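PDB 3I7T: RidA family protein from Mycobacterium tuberculosis, which is of unknown function but forms a homotrimer of the YjgF/YER057c/UK114 type, whose members often deaminate reactive enamine or imine intermediates. Local coordinates for the interface of chains A and B. Coordinates in Å, arbitrary orientation; residue numbers count along the deposited sequence, not the author numbering. Chains: chain A/B, Putative uncharacterized protein.

Contact 1: the interface of chains A and B. Residues chain A 83, 86-87, 90, 95, 97; chain B 16-19.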
# COMPACT_ATOMS: atom_id res chain seq x y z
N GLY A 83 12.43 11.57 7.23
CA GLY A 83 13.29 10.44 7.61
C GLY A 83 13.86 10.52 9.01
O GLY A 83 13.90 9.52 9.72
N HIS A 86 11.25 9.44 11.42
CA HIS A 86 10.97 8.02 11.26
C HIS A 86 12.11 7.22 11.90
O HIS A 86 11.89 6.19 12.56
CB HIS A 86 10.85 7.69 9.75
CG HIS A 86 10.38 6.29 9.46
ND1 HIS A 86 11.25 5.21 9.41
CD2 HIS A 86 9.15 5.79 9.19
CE1 HIS A 86 10.57 4.11 9.13
NE2 HIS A 86 9.29 4.44 9.00
N ALA A 87 13.33 7.75 11.74
CA ALA A 87 14.54 7.11 12.25
C ALA A 87 14.59 7.16 13.78
O ALA A 87 14.96 6.18 14.41
CB ALA A 87 15.78 7.77 11.67
N PHE A 90 12.09 4.55 14.64
CA PHE A 90 12.29 3.17 14.19
C PHE A 90 13.74 2.73 13.94
O PHE A 90 13.97 1.75 13.25
CB PHE A 90 11.50 2.91 12.92
CG PHE A 90 10.00 2.91 13.11
CD1 PHE A 90 9.36 1.86 13.76
CD2 PHE A 90 9.23 3.94 12.58
CE1 PHE A 90 7.97 1.85 13.90
CE2 PHE A 90 7.86 3.94 12.71
CZ PHE A 90 7.21 2.88 13.38
N PRO A 95 11.25 -1.29 10.43
CA PRO A 95 10.30 -1.89 9.53
C PRO A 95 10.75 -1.55 8.11
O PRO A 95 11.64 -0.71 7.94
CB PRO A 95 9.01 -1.15 9.86
CG PRO A 95 9.48 0.25 10.20
CD PRO A 95 10.80 0.03 10.92
N THR A 97 9.99 0.45 4.61
CA THR A 97 9.12 1.57 4.23
C THR A 97 9.16 1.85 2.76
O THR A 97 9.96 1.27 2.01
CB THR A 97 9.56 2.97 4.74
OG1 THR A 97 10.75 2.91 5.53
CG2 THR A 97 8.45 3.69 5.43
N ALA B 16 19.73 6.70 7.11
CA ALA B 16 19.08 7.97 7.39
C ALA B 16 17.61 7.85 7.81
O ALA B 16 17.14 8.62 8.64
CB ALA B 16 19.23 8.93 6.19
N VAL B 17 16.88 6.88 7.25
CA VAL B 17 15.44 6.77 7.48
C VAL B 17 15.05 5.70 8.53
O VAL B 17 13.97 5.77 9.11
CB VAL B 17 14.69 6.52 6.14
CG1 VAL B 17 13.19 6.38 6.37
CG2 VAL B 17 14.99 7.66 5.17
N GLY B 18 15.94 4.74 8.77
CA GLY B 18 15.71 3.68 9.76
C GLY B 18 14.66 2.69 9.28
O GLY B 18 13.54 2.65 9.80
N TYR B 19 15.02 1.91 8.26
CA TYR B 19 14.10 0.92 7.67
C TYR B 19 14.92 -0.26 7.10
O TYR B 19 16.13 -0.14 6.90
CB TYR B 19 13.22 1.56 6.58
CG TYR B 19 13.87 1.73 5.21
CD1 TYR B 19 13.76 0.74 4.24
CD2 TYR B 19 14.59 2.89 4.89
CE1 TYR B 19 14.35 0.88 2.98
CE2 TYR B 19 15.18 3.05 3.63
CZ TYR B 19 15.06 2.04 2.68
OH TYR B 19 15.65 2.18 1.42
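A:His86 carries its CG anti to the backbone N (chi1 -173°), which swings the imidazole from helix 79-90 toward the backbone of B:Val17, at the end of helix 12-17. The ring nitrogen A:His86 ND1 donates to the carbonyl O of B:Val17 at 2.8 Å, with 153° at the hydrogen. The bond is fairly straight, but the donor is tilted from the carbonyl plane and the oxygen lies somewhat out of the ring plane. The next carbonyl is also near: B:Gly18 O sits at the edge of the imidazole, in its plane, 3.4 Å from A:His86 CE1. A:Phe90 flanks the same ring, its CD2 over the centre of one face at 3.6 Å, and this intrachain cover should help fix the rotation of A:His86. Behind it, A:Pro95 CG lies 3.9 Å above the plane of the A:Phe90 ring, offset toward the rim, as a further layer of support.

B:Tyr19 places CG between its backbone N and carbonyl carbon (chi1 80°), and its side chain crosses that of A:Thr97 at about a right angle. The A:Thr97 hydroxyl OG1 comes 3.4 Å from B:Tyr19 CG, at the root of the ring; the nearly eclipsed torsion of this threonine makes its exact hydroxyl position doubtful. The patch is thus a helix-to-helix-end junction of the homotrimer, in which a histidine recognises main-chain oxygen. The negative end of the B helix dipole may strengthen that acceptor. Beside this bond, A:Ala87 CB approaches B:Ala16 O at 3.4 Å, while the branches of B:Val17 divide: CG1 stands 3.8 Å from A:His86 ND1, and CG2 reaches A:Gly83 CA at 4.1 Å.

Contact 2: the interface of chains A and B. Residues chain A 68, 96-97; chain B 20-23, 30-33.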
# COMPACT_ATOMS: atom_id res chain seq x y z
N ARG A 68 5.91 -2.80 8.54
CA ARG A 68 5.89 -1.92 7.38
C ARG A 68 5.29 -0.55 7.68
O ARG A 68 4.25 -0.44 8.34
CB ARG A 68 5.13 -2.54 6.20
CG ARG A 68 5.04 -1.57 5.00
CD ARG A 68 4.09 -2.01 3.86
NE ARG A 68 4.41 -3.30 3.24
CZ ARG A 68 5.27 -3.47 2.24
NH1 ARG A 68 5.98 -2.45 1.76
NH2 ARG A 68 5.46 -4.68 1.73
N VAL A 96 10.18 -2.18 7.09
CA VAL A 96 10.39 -1.71 5.72
C VAL A 96 9.57 -0.43 5.51
O VAL A 96 8.58 -0.22 6.22
CB VAL A 96 10.00 -2.77 4.68
CG1 VAL A 96 10.63 -4.13 5.06
CG2 VAL A 96 8.46 -2.86 4.56
N THR A 97 9.99 0.45 4.61
CA THR A 97 9.12 1.57 4.23
C THR A 97 9.16 1.85 2.76
O THR A 97 9.96 1.27 2.01
CB THR A 97 9.56 2.97 4.74
OG1 THR A 97 10.75 2.91 5.53
CG2 THR A 97 8.45 3.69 5.43
N SER B 20 14.25 -1.39 6.87
CA SER B 20 14.88 -2.58 6.33
C SER B 20 14.45 -2.82 4.89
O SER B 20 13.37 -2.40 4.48
CB SER B 20 14.50 -3.81 7.15
OG SER B 20 15.01 -3.74 8.46
N ARG B 21 15.28 -3.51 4.13
CA ARG B 21 14.92 -3.91 2.79
C ARG B 21 13.76 -4.93 2.84
O ARG B 21 12.81 -4.84 2.07
CB ARG B 21 16.13 -4.51 2.07
CG ARG B 21 17.15 -3.48 1.60
CD ARG B 21 16.64 -2.75 0.36
NE ARG B 21 16.14 -3.70 -0.62
CZ ARG B 21 15.08 -3.49 -1.40
NH1 ARG B 21 14.42 -2.34 -1.33
NH2 ARG B 21 14.70 -4.43 -2.26
N ALA B 22 13.86 -5.89 3.77
CA ALA B 22 12.81 -6.88 3.97
C ALA B 22 12.70 -7.28 5.43
O ALA B 22 13.69 -7.29 6.16
CB ALA B 22 13.07 -8.10 3.12
N VAL B 23 11.48 -7.63 5.85
CA VAL B 23 11.27 -8.17 7.19
C VAL B 23 10.40 -9.40 7.07
O VAL B 23 9.44 -9.41 6.30
CB VAL B 23 10.61 -7.12 8.12
CG1 VAL B 23 10.35 -7.72 9.52
CG2 VAL B 23 11.52 -5.92 8.24
N VAL B 30 7.61 -8.91 4.11
CA VAL B 30 7.36 -7.65 3.41
C VAL B 30 8.65 -7.02 2.89
O VAL B 30 9.70 -7.10 3.53
CB VAL B 30 6.59 -6.63 4.29
CG1 VAL B 30 5.24 -7.20 4.64
CG2 VAL B 30 7.37 -6.31 5.54
N VAL B 31 8.57 -6.44 1.70
CA VAL B 31 9.71 -5.83 1.05
C VAL B 31 9.45 -4.32 0.87
O VAL B 31 8.34 -3.90 0.47
CB VAL B 31 10.01 -6.54 -0.29
CG1 VAL B 31 11.31 -6.01 -0.95
CG2 VAL B 31 10.13 -8.05 -0.06
N ALA B 32 10.47 -3.53 1.18
CA ALA B 32 10.43 -2.07 1.03
C ALA B 32 10.16 -1.65 -0.41
O ALA B 32 10.41 -2.42 -1.35
CB ALA B 32 11.79 -1.47 1.49
N GLY B 33 9.67 -0.43 -0.59
CA GLY B 33 9.64 0.18 -1.92
C GLY B 33 11.04 0.07 -2.50
O GLY B 33 12.03 0.44 -1.84
O HOH W 1 11.90 2.25 0.12
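The guanidinium of A:Arg68 has A:Val96 CG2 on one face, 3.7 Å above the plane and offset toward the rim, and turns its two terminal nitrogens toward the carbonyl O of B:Val31. Within chain B, the B:Arg21 guanidinium has B:Gly33 O at its edge, in plane. A:Arg68 NH1 donates to B:Val31 O at 3.1 Å (140° at the hydrogen); NH2 adds a weak bond. The oxygen is tilted from the guanidinium plane and NH1 stands above the carbonyl plane, so the geometry is bent rather than a flat fork. The arginine chain runs extended through chi1 and chi2, then bends at chi3 (-59°), and A:Arg68 NH2 passes 3.4 Å from B:Val30 CB.

A:Val96, which hides 74 Å² against the partner, wedges between two B segments. A:Val96 CG1 meets B:Ala22 CA at 3.7 Å and B:Val23 CG2 at 3.8 Å; both branches also touch B:Val30 CG2, with A:Val96 CG2 the nearer at 3.8 Å. Further along, B:Gly33 N donates to A:Thr97 O at 3.1 Å, and water 1 joins that same oxygen to B:Gly33 O, so two polar partners grip one carbonyl. In the fold, A:Arg68 projects from strand 66-73 and A:Val96 and A:Thr97 from the loop before strand 99-101, all against B strands 22-25 and 28-35 at the subunit boundary of the trimer.

The C-alpha centres of contact 1 and contact 2 lie about 10 Å apart, and A:Thr97 belongs to both: its side chain lies against B:Tyr19 in contact 1, though the hydroxyl position is doubtful, and its carbonyl is bonded in contact 2. On chain B, residues 16-19 lead directly into 20-23, with 30-33 joining from strand 28-35. Contact 1 joins A helix 79-90 to the end of B helix 12-17; contact 2 sets A strand 66-73 and the 96-97 loop against B strands 22-25 and 28-35, giving one continuous boundary. The interface is not an exact two-fold, as expected for a closed homotrimer.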